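Long-range contacts in peptidoglycan synthetase penicillin-binding protein 3 (Bifidobacterium adolescentis, PDB 4YE5), which probably binds penicillin and probably cross-links peptidoglycan strands during cell-wall synthesis: residues V215-D220 against R428-I433; R221-Y226 against I255-D260. One frame throughout, in Å; residues are numbered along the deposited sequence.

Interaction 1 of 2, residues V215-D220 against R428-I433; sequences VTLTID and RIIKSI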
ATOM      1  N   VAL A 215       2.471  10.198   8.206  1.00 23.75           N
ATOM      2  CA  VAL A 215       1.539   9.114   7.950  1.00 21.83           C
ATOM      3  C   VAL A 215       2.092   7.829   8.554  1.00 22.47           C
ATOM      4  O   VAL A 215       3.240   7.444   8.284  1.00 21.87           O
ATOM      5  CB  VAL A 215       1.338   8.924   6.427  1.00 26.45           C
ATOM      6  CG1 VAL A 215       0.616   7.616   6.134  1.00 24.33           C
ATOM      7  CG2 VAL A 215       0.578  10.109   5.835  1.00 23.35           C
ATOM      8  N   THR A 216       1.285   7.174   9.380  1.00 21.61           N
ATOM      9  CA  THR A 216       1.637   5.877   9.957  1.00 20.98           C
ATOM     10  C   THR A 216       0.855   4.757   9.268  1.00 22.92           C
ATOM     11  O   THR A 216      -0.379   4.805   9.216  1.00 20.43           O
ATOM     12  CB  THR A 216       1.322   5.870  11.472  1.00 25.40           C
ATOM     13  OG1 THR A 216       2.178   6.809  12.142  1.00 26.89           O
ATOM     14  CG2 THR A 216       1.528   4.485  12.073  1.00 23.35           C
ATOM     15  N   LEU A 217       1.574   3.761   8.741  1.00 20.03           N
ATOM     16  CA  LEU A 217       0.964   2.630   8.030  1.00 18.47           C
ATOM     17  C   LEU A 217       0.560   1.553   9.027  1.00 22.67           C
ATOM     18  O   LEU A 217       1.080   1.520  10.135  1.00 19.06           O
ATOM     19  CB  LEU A 217       1.976   2.014   7.037  1.00 17.87           C
ATOM     20  CG  LEU A 217       2.654   2.989   6.059  1.00 19.19           C
ATOM     21  CD1 LEU A 217       3.522   2.180   5.041  1.00 17.37           C
ATOM     22  CD2 LEU A 217       1.561   3.771   5.358  1.00 18.15           C
ATOM     23  N   THR A 218      -0.352   0.669   8.629  1.00 20.61           N
ATOM     24  CA  THR A 218      -0.601  -0.545   9.398  1.00 20.31           C
ATOM     25  C   THR A 218       0.502  -1.593   9.152  1.00 20.27           C
ATOM     26  O   THR A 218       0.612  -2.568   9.899  1.00 20.06           O
ATOM     27  CB  THR A 218      -1.934  -1.174   9.009  1.00 18.26           C
ATOM     28  OG1 THR A 218      -1.901  -1.489   7.614  1.00 17.77           O
ATOM     29  CG2 THR A 218      -3.118  -0.198   9.306  1.00 19.05           C
ATOM     30  N   ILE A 219       1.292  -1.393   8.096  1.00 17.26           N
ATOM     31  CA  ILE A 219       2.374  -2.320   7.759  1.00 19.69           C
ATOM     32  C   ILE A 219       3.390  -2.379   8.896  1.00 20.45           C
ATOM     33  O   ILE A 219       3.792  -1.348   9.430  1.00 18.91           O
ATOM     34  CB  ILE A 219       3.128  -1.881   6.481  1.00 19.74           C
ATOM     35  CG1 ILE A 219       2.189  -1.813   5.277  1.00 20.68           C
ATOM     36  CG2 ILE A 219       4.341  -2.804   6.202  1.00 16.25           C
ATOM     37  CD1 ILE A 219       1.738  -3.192   4.743  1.00 16.04           C
ATOM     38  N   ASP A 220       3.799  -3.590   9.253  1.00 19.96           N
ATOM     39  CA  ASP A 220       4.875  -3.805  10.227  1.00 17.98           C
ATOM     40  C   ASP A 220       6.148  -4.150   9.467  1.00 18.92           C
ATOM     41  O   ASP A 220       6.171  -5.110   8.703  1.00 16.43           O
ATOM     42  CB  ASP A 220       4.534  -4.983  11.144  1.00 20.92           C
ATOM     43  CG  ASP A 220       5.586  -5.210  12.221  1.00 25.71           C
ATOM     44  OD1 ASP A 220       6.633  -5.813  11.903  1.00 29.25           O
ATOM     45  OD2 ASP A 220       5.367  -4.782  13.380  1.00 26.73           O
ATOM     46  N   ARG A 428      -7.662  -1.785   5.898  1.00 16.52           N
ATOM     47  CA  ARG A 428      -6.973  -0.531   6.219  1.00 21.57           C
ATOM     48  C   ARG A 428      -5.473  -0.673   6.017  1.00 17.06           C
ATOM     49  O   ARG A 428      -4.894  -1.678   6.398  1.00 17.65           O
ATOM     50  CB  ARG A 428      -7.238  -0.111   7.674  1.00 19.20           C
ATOM     51  CG  ARG A 428      -6.763   1.298   7.983  1.00 25.78           C
ATOM     52  CD  ARG A 428      -7.273   1.795   9.354  1.00 26.26           C
ATOM     53  NE  ARG A 428      -6.717   0.996  10.449  1.00 24.41           N
ATOM     54  CZ  ARG A 428      -6.427   1.464  11.662  1.00 28.36           C
ATOM     55  NH1 ARG A 428      -6.623   2.742  11.964  1.00 28.52           N
ATOM     56  NH2 ARG A 428      -5.923   0.647  12.577  1.00 26.89           N
ATOM     57  N   ILE A 429      -4.850   0.334   5.418  1.00 18.94           N
ATOM     58  CA  ILE A 429      -3.406   0.363   5.340  1.00 19.46           C
ATOM     59  C   ILE A 429      -2.836   1.659   5.940  1.00 24.92           C
ATOM     60  O   ILE A 429      -1.665   1.697   6.353  1.00 20.77           O
ATOM     61  CB  ILE A 429      -2.902   0.158   3.890  1.00 21.11           C
ATOM     62  CG1 ILE A 429      -1.405  -0.192   3.891  1.00 22.92           C
ATOM     63  CG2 ILE A 429      -3.217   1.367   3.033  1.00 15.94           C
ATOM     64  CD1 ILE A 429      -0.909  -0.697   2.552  1.00 22.17           C
ATOM     65  N   ILE A 430      -3.656   2.713   5.994  1.00 22.92           N
ATOM     66  CA  ILE A 430      -3.267   3.942   6.690  1.00 21.01           C
ATOM     67  C   ILE A 430      -3.841   3.931   8.109  1.00 22.84           C
ATOM     68  O   ILE A 430      -5.048   4.029   8.297  1.00 24.01           O
ATOM     69  CB  ILE A 430      -3.766   5.214   5.954  1.00 23.81           C
ATOM     70  CG1 ILE A 430      -3.267   5.249   4.511  1.00 22.89           C
ATOM     71  CG2 ILE A 430      -3.324   6.472   6.706  1.00 24.87           C
ATOM     72  CD1 ILE A 430      -1.752   5.151   4.351  1.00 19.45           C
ATOM     73  N   LYS A 431      -2.974   3.797   9.101  1.00 21.84           N
ATOM     74  CA  LYS A 431      -3.396   3.654  10.488  1.00 24.68           C
ATOM     75  C   LYS A 431      -3.693   5.015  11.138  1.00 33.30           C
ATOM     76  O   LYS A 431      -4.725   5.193  11.793  1.00 28.08           O
ATOM     77  CB  LYS A 431      -2.301   2.918  11.261  1.00 23.27           C
ATOM     78  CG  LYS A 431      -2.389   2.927  12.773  1.00 32.24           C
ATOM     79  CD  LYS A 431      -1.377   1.918  13.309  1.00 29.35           C
ATOM     80  CE  LYS A 431      -1.249   1.975  14.798  1.00 33.77           C
ATOM     81  NZ  LYS A 431      -0.231   1.004  15.274  1.00 38.06           N
ATOM     82  N   SER A 432      -2.789   5.972  10.958  1.00 23.45           N
ATOM     83  CA  SER A 432      -2.974   7.292  11.565  1.00 27.79           C
ATOM     84  C   SER A 432      -2.242   8.414  10.847  1.00 32.95           C
ATOM     85  O   SER A 432      -1.367   8.176  10.007  1.00 27.38           O
ATOM     86  CB  SER A 432      -2.601   7.283  13.054  1.00 31.44           C
ATOM     87  OG  SER A 432      -1.229   6.996  13.249  1.00 36.75           O
ATOM     88  N   ILE A 433      -2.644   9.642  11.161  1.00 29.95           N
ATOM     89  CA  ILE A 433      -1.980  10.824  10.654  1.00 33.21           C
ATOM     90  C   ILE A 433      -1.618  11.701  11.844  1.00 37.97           C
ATOM     91  O   ILE A 433      -2.455  11.919  12.722  1.00 34.98           O
ATOM     92  CB  ILE A 433      -2.899  11.585   9.677  1.00 36.71           C
ATOM     93  CG1 ILE A 433      -3.121  10.739   8.415  1.00 33.22           C
ATOM     94  CG2 ILE A 433      -2.314  12.964   9.331  1.00 32.73           C
ATOM     95  CD1 ILE A 433      -4.148  11.312   7.472  1.00 38.18           C
TER
HETATM   96  O   HOH W   1       0.886   9.083  12.295  1.00 30.55           O
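T216 and S432 form the hydrogen-bonded pair at the heart of this antiparallel contact. T216 N donates to S432 O at 2.9 Å, and the return bond from S432 N to T216 O is longer, 3.2 Å. T216 O also accepts from K431 N at 2.8 Å, a bond bent at the hydrogen (141°) although K431 N lies in the carbonyl plane. With K431 and S432 both facing T216, this is a classic beta bulge. Past it, T218 N reaches I429 O at 2.8 Å from above the carbonyl plane, and L217 CA makes a CA-H...O contact with the same oxygen.

A water bonds both T216 OG1 and S432 OG. S432 OG sits between its own backbone N and carbonyl carbon (chi1 64°), which brings it to 3.3 Å from T216 CB. The hydroxyl of T218 bonds to I255 O, while T218 CG2 rests 3.8 Å from K431 CB. K431 runs fully extended beside T216, and its NZ bonds to T38. R428 NE forms a salt bridge with D254, and NH1 bonds the backbone O of Q443, with K431 CA above one face of the guanidinium, toward the rim.

Apolar contacts gather round I430. Its CD1 meets L217 CD2 at 3.7 Å and V215 CG1 at 3.9 Å, the side chains crossing obliquely. I219 and I429 run alongside each other and touch through their CG1 atoms.

Strands 214-217 and 430-434 are antiparallel neighbours in a mixed sheet, with strand 35-36 on the other side of 214-217, where V215 and L217 bond to M36. The chemistry implies a seam held mainly through the backbone: T216 O, gripped by two N-H groups, takes up the extra residue of the bulge, and polar side chains find partners in a water or in neighbouring parts of the chain.

Interaction 2 of 2, residues R221-Y226 against I255-D260; sequences RDVQWY and ILALAD
Q224 turns the flat end of its side chain to the backbone of L258 and bonds it twice. CG lies anti to the backbone N (chi1 -178°) and the chain then bends at chi2 (77°), bringing CD round to the strand. Q224 OE1 accepts from L258 N at 2.9 Å on a lone pair, in the plane of the amide. Q224 NE2 gives a nearly straight bond (170°) to L258 O at 3.0 Å; that oxygen lies close to the Q224 amide plane, whereas NE2 stands well above the plane of the L258 carbonyl. E228 also accepts from NE2 and so helps to fix which end of the amide is which.

The two alanines turn their methyls to the helix while L258 points away. A257 CB sits 3.5 Å from Q224 OE1 and 3.8 Å from CG1 of V223; A259 CB lies 3.7 Å from Q224 NE2. L546 and K549 of helix 535-549 touch V223 as well.

Backbone bonds to V247 and A245 hold A257 and A259 in the sheet, and the Q224 amide takes the outward N-H and C=O of edge strand 255-260, where no further strand of this chain's sheet lies. Helices packed against a central antiparallel sheet are typical of the penicillin-binding transpeptidase fold.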
ATOM      1  N   ARG A 221       7.200  -3.376   9.720  1.00 17.80           N
ATOM      2  CA  ARG A 221       8.480  -3.469   9.012  1.00 22.70           C
ATOM      3  C   ARG A 221       9.046  -4.883   9.115  1.00 17.07           C
ATOM      4  O   ARG A 221       9.554  -5.417   8.139  1.00 19.21           O
ATOM      5  CB  ARG A 221       9.470  -2.463   9.641  1.00 33.32           C
ATOM      6  CG  ARG A 221      10.596  -1.952   8.766  1.00 46.91           C
ATOM      7  CD  ARG A 221      11.499  -0.949   9.533  1.00 32.45           C
ATOM      8  NE  ARG A 221      12.025  -1.577  10.731  1.00 29.14           N
ATOM      9  CZ  ARG A 221      13.244  -2.094  10.843  1.00 31.15           C
ATOM     10  NH1 ARG A 221      14.119  -1.998   9.854  1.00 28.28           N
ATOM     11  NH2 ARG A 221      13.599  -2.679  11.972  1.00 37.47           N
ATOM     12  N   ASP A 222       8.950  -5.492  10.296  1.00 17.76           N
ATOM     13  CA  ASP A 222       9.483  -6.846  10.509  1.00 20.72           C
ATOM     14  C   ASP A 222       8.672  -7.923   9.787  1.00 18.18           C
ATOM     15  O   ASP A 222       9.239  -8.861   9.218  1.00 20.75           O
ATOM     16  CB  ASP A 222       9.594  -7.163  12.007  1.00 25.81           C
ATOM     17  CG  ASP A 222      10.406  -6.102  12.767  1.00 41.72           C
ATOM     18  OD1 ASP A 222      11.628  -5.989  12.512  1.00 35.95           O
ATOM     19  OD2 ASP A 222       9.818  -5.362  13.599  1.00 46.97           O
ATOM     20  N   VAL A 223       7.350  -7.814   9.804  1.00 17.51           N
ATOM     21  CA  VAL A 223       6.544  -8.788   9.049  1.00 15.84           C
ATOM     22  C   VAL A 223       6.752  -8.598   7.538  1.00 19.07           C
ATOM     23  O   VAL A 223       6.852  -9.567   6.779  1.00 19.49           O
ATOM     24  CB  VAL A 223       5.045  -8.668   9.389  1.00 15.75           C
ATOM     25  CG1 VAL A 223       4.211  -9.661   8.566  1.00 15.18           C
ATOM     26  CG2 VAL A 223       4.817  -8.882  10.925  1.00 19.25           C
ATOM     27  N   GLN A 224       6.796  -7.346   7.099  1.00 15.63           N
ATOM     28  CA  GLN A 224       6.994  -7.056   5.681  1.00 17.58           C
ATOM     29  C   GLN A 224       8.346  -7.599   5.219  1.00 15.52           C
ATOM     30  O   GLN A 224       8.456  -8.235   4.174  1.00 15.28           O
ATOM     31  CB  GLN A 224       6.937  -5.535   5.427  1.00 19.15           C
ATOM     32  CG  GLN A 224       7.098  -5.166   3.930  1.00 17.31           C
ATOM     33  CD  GLN A 224       5.827  -5.410   3.106  1.00 16.30           C
ATOM     34  OE1 GLN A 224       4.721  -5.424   3.631  1.00 15.25           O
ATOM     35  NE2 GLN A 224       5.993  -5.541   1.800  1.00 15.22           N
ATOM     36  N   TRP A 225       9.377  -7.352   6.010  1.00 15.97           N
ATOM     37  CA  TRP A 225      10.717  -7.822   5.656  1.00 16.24           C
ATOM     38  C   TRP A 225      10.753  -9.338   5.573  1.00 18.80           C
ATOM     39  O   TRP A 225      11.299  -9.888   4.615  1.00 16.43           O
ATOM     40  CB  TRP A 225      11.787  -7.342   6.647  1.00 16.88           C
ATOM     41  CG  TRP A 225      13.183  -7.735   6.214  1.00 19.68           C
ATOM     42  CD1 TRP A 225      14.046  -6.993   5.445  1.00 20.27           C
ATOM     43  CD2 TRP A 225      13.869  -8.965   6.507  1.00 18.84           C
ATOM     44  NE1 TRP A 225      15.218  -7.684   5.252  1.00 22.40           N
ATOM     45  CE2 TRP A 225      15.132  -8.898   5.884  1.00 23.79           C
ATOM     46  CE3 TRP A 225      13.531 -10.120   7.225  1.00 23.31           C
ATOM     47  CZ2 TRP A 225      16.059  -9.941   5.959  1.00 28.17           C
ATOM     48  CZ3 TRP A 225      14.457 -11.157   7.298  1.00 25.55           C
ATOM     49  CH2 TRP A 225      15.701 -11.058   6.668  1.00 27.92           C
ATOM     50  N   TYR A 226      10.178 -10.020   6.564  1.00 15.90           N
ATOM     51  CA  TYR A 226      10.223 -11.493   6.536  1.00 15.69           C
ATOM     52  C   TYR A 226       9.411 -12.062   5.367  1.00 16.87           C
ATOM     53  O   TYR A 226       9.780 -13.066   4.745  1.00 16.37           O
ATOM     54  CB  TYR A 226       9.772 -12.102   7.865  1.00 22.56           C
ATOM     55  CG  TYR A 226      10.145 -13.569   7.987  1.00 24.51           C
ATOM     56  CD1 TYR A 226      11.434 -13.958   8.368  1.00 26.03           C
ATOM     57  CD2 TYR A 226       9.225 -14.550   7.717  1.00 15.14           C
ATOM     58  CE1 TYR A 226      11.779 -15.306   8.464  1.00 26.76           C
ATOM     59  CE2 TYR A 226       9.560 -15.903   7.787  1.00 19.14           C
ATOM     60  CZ  TYR A 226      10.830 -16.276   8.173  1.00 23.99           C
ATOM     61  OH  TYR A 226      11.143 -17.622   8.261  1.00 29.76           O
ATOM     62  N   ILE A 255      -3.742  -4.230   7.360  1.00 17.29           N
ATOM     63  CA  ILE A 255      -2.787  -4.935   6.505  1.00 19.73           C
ATOM     64  C   ILE A 255      -1.382  -4.880   7.097  1.00 19.76           C
ATOM     65  O   ILE A 255      -0.791  -3.820   7.186  1.00 20.84           O
ATOM     66  CB  ILE A 255      -2.786  -4.334   5.083  1.00 17.93           C
ATOM     67  CG1 ILE A 255      -4.214  -4.431   4.505  1.00 17.90           C
ATOM     68  CG2 ILE A 255      -1.735  -5.041   4.198  1.00 16.19           C
ATOM     69  CD1 ILE A 255      -4.366  -3.850   3.117  1.00 20.73           C
ATOM     70  N   LEU A 256      -0.858  -6.025   7.521  1.00 19.41           N
ATOM     71  CA  LEU A 256       0.433  -6.041   8.205  1.00 16.94           C
ATOM     72  C   LEU A 256       1.589  -6.215   7.244  1.00 18.34           C
ATOM     73  O   LEU A 256       2.727  -5.869   7.583  1.00 16.10           O
ATOM     74  CB  LEU A 256       0.471  -7.185   9.212  1.00 21.92           C
ATOM     75  CG  LEU A 256       0.049  -6.900  10.657  1.00 34.30           C
ATOM     76  CD1 LEU A 256      -0.911  -5.726  10.812  1.00 33.09           C
ATOM     77  CD2 LEU A 256      -0.586  -8.140  11.186  1.00 32.32           C
ATOM     78  N   ALA A 257       1.308  -6.807   6.079  1.00 15.25           N
ATOM     79  CA  ALA A 257       2.297  -6.945   5.010  1.00 17.27           C
ATOM     80  C   ALA A 257       1.595  -7.108   3.678  1.00 17.87           C
ATOM     81  O   ALA A 257       0.547  -7.752   3.596  1.00 14.64           O
ATOM     82  CB  ALA A 257       3.250  -8.152   5.257  1.00 16.10           C
ATOM     83  N   LEU A 258       2.196  -6.540   2.633  1.00 14.83           N
ATOM     84  CA  LEU A 258       1.686  -6.677   1.274  1.00 14.76           C
ATOM     85  C   LEU A 258       2.903  -6.664   0.380  1.00 18.10           C
ATOM     86  O   LEU A 258       3.515  -5.608   0.168  1.00 15.24           O
ATOM     87  CB  LEU A 258       0.751  -5.515   0.924  1.00 15.18           C
ATOM     88  CG  LEU A 258       0.076  -5.508  -0.456  1.00 19.91           C
ATOM     89  CD1 LEU A 258      -0.722  -6.823  -0.658  1.00 16.10           C
ATOM     90  CD2 LEU A 258      -0.861  -4.295  -0.601  1.00 18.00           C
ATOM     91  N   ALA A 259       3.266  -7.832  -0.131  1.00 16.09           N
ATOM     92  CA  ALA A 259       4.627  -8.033  -0.633  1.00 14.88           C
ATOM     93  C   ALA A 259       4.655  -8.709  -1.988  1.00 17.38           C
ATOM     94  O   ALA A 259       3.737  -9.462  -2.334  1.00 14.43           O
ATOM     95  CB  ALA A 259       5.416  -8.878   0.377  1.00 15.09           C
ATOM     96  N   ASP A 260       5.701  -8.428  -2.765  1.00 16.01           N
ATOM     97  CA  ASP A 260       5.911  -9.137  -4.017  1.00 14.83           C
ATOM     98  C   ASP A 260       7.382  -9.554  -4.119  1.00 15.05           C
ATOM     99  O   ASP A 260       8.213  -9.124  -3.315  1.00 15.20           O
ATOM    100  CB  ASP A 260       5.474  -8.305  -5.228  1.00 20.23           C
ATOM    101  CG  ASP A 260       6.243  -6.990  -5.358  1.00 31.33           C
ATOM    102  OD1 ASP A 260       7.495  -7.002  -5.357  1.00 31.35           O
ATOM    103  OD2 ASP A 260       5.582  -5.934  -5.432  1.00 37.28           O
TER

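How the interactions relate
From the N terminus, strand 214-217 comes first, and T218-D220 lead straight into helix 221-238, whose first turn D220 caps through V223 N. Strand 242-249 follows, and the chain then returns in 255-260 to close the short loop of interaction 2. Only after a further long excursion does 428-433 come back to close interaction 1 on 215-220, so interaction 2 is nested inside that larger loop. The two contacts, with centres about 13 Å apart, meet at I255: its backbone N probably bonds to R428 O. Together they tie the mixed sheet, which joins N-terminal strands to 430-434, to the edge of the five-stranded antiparallel sheet.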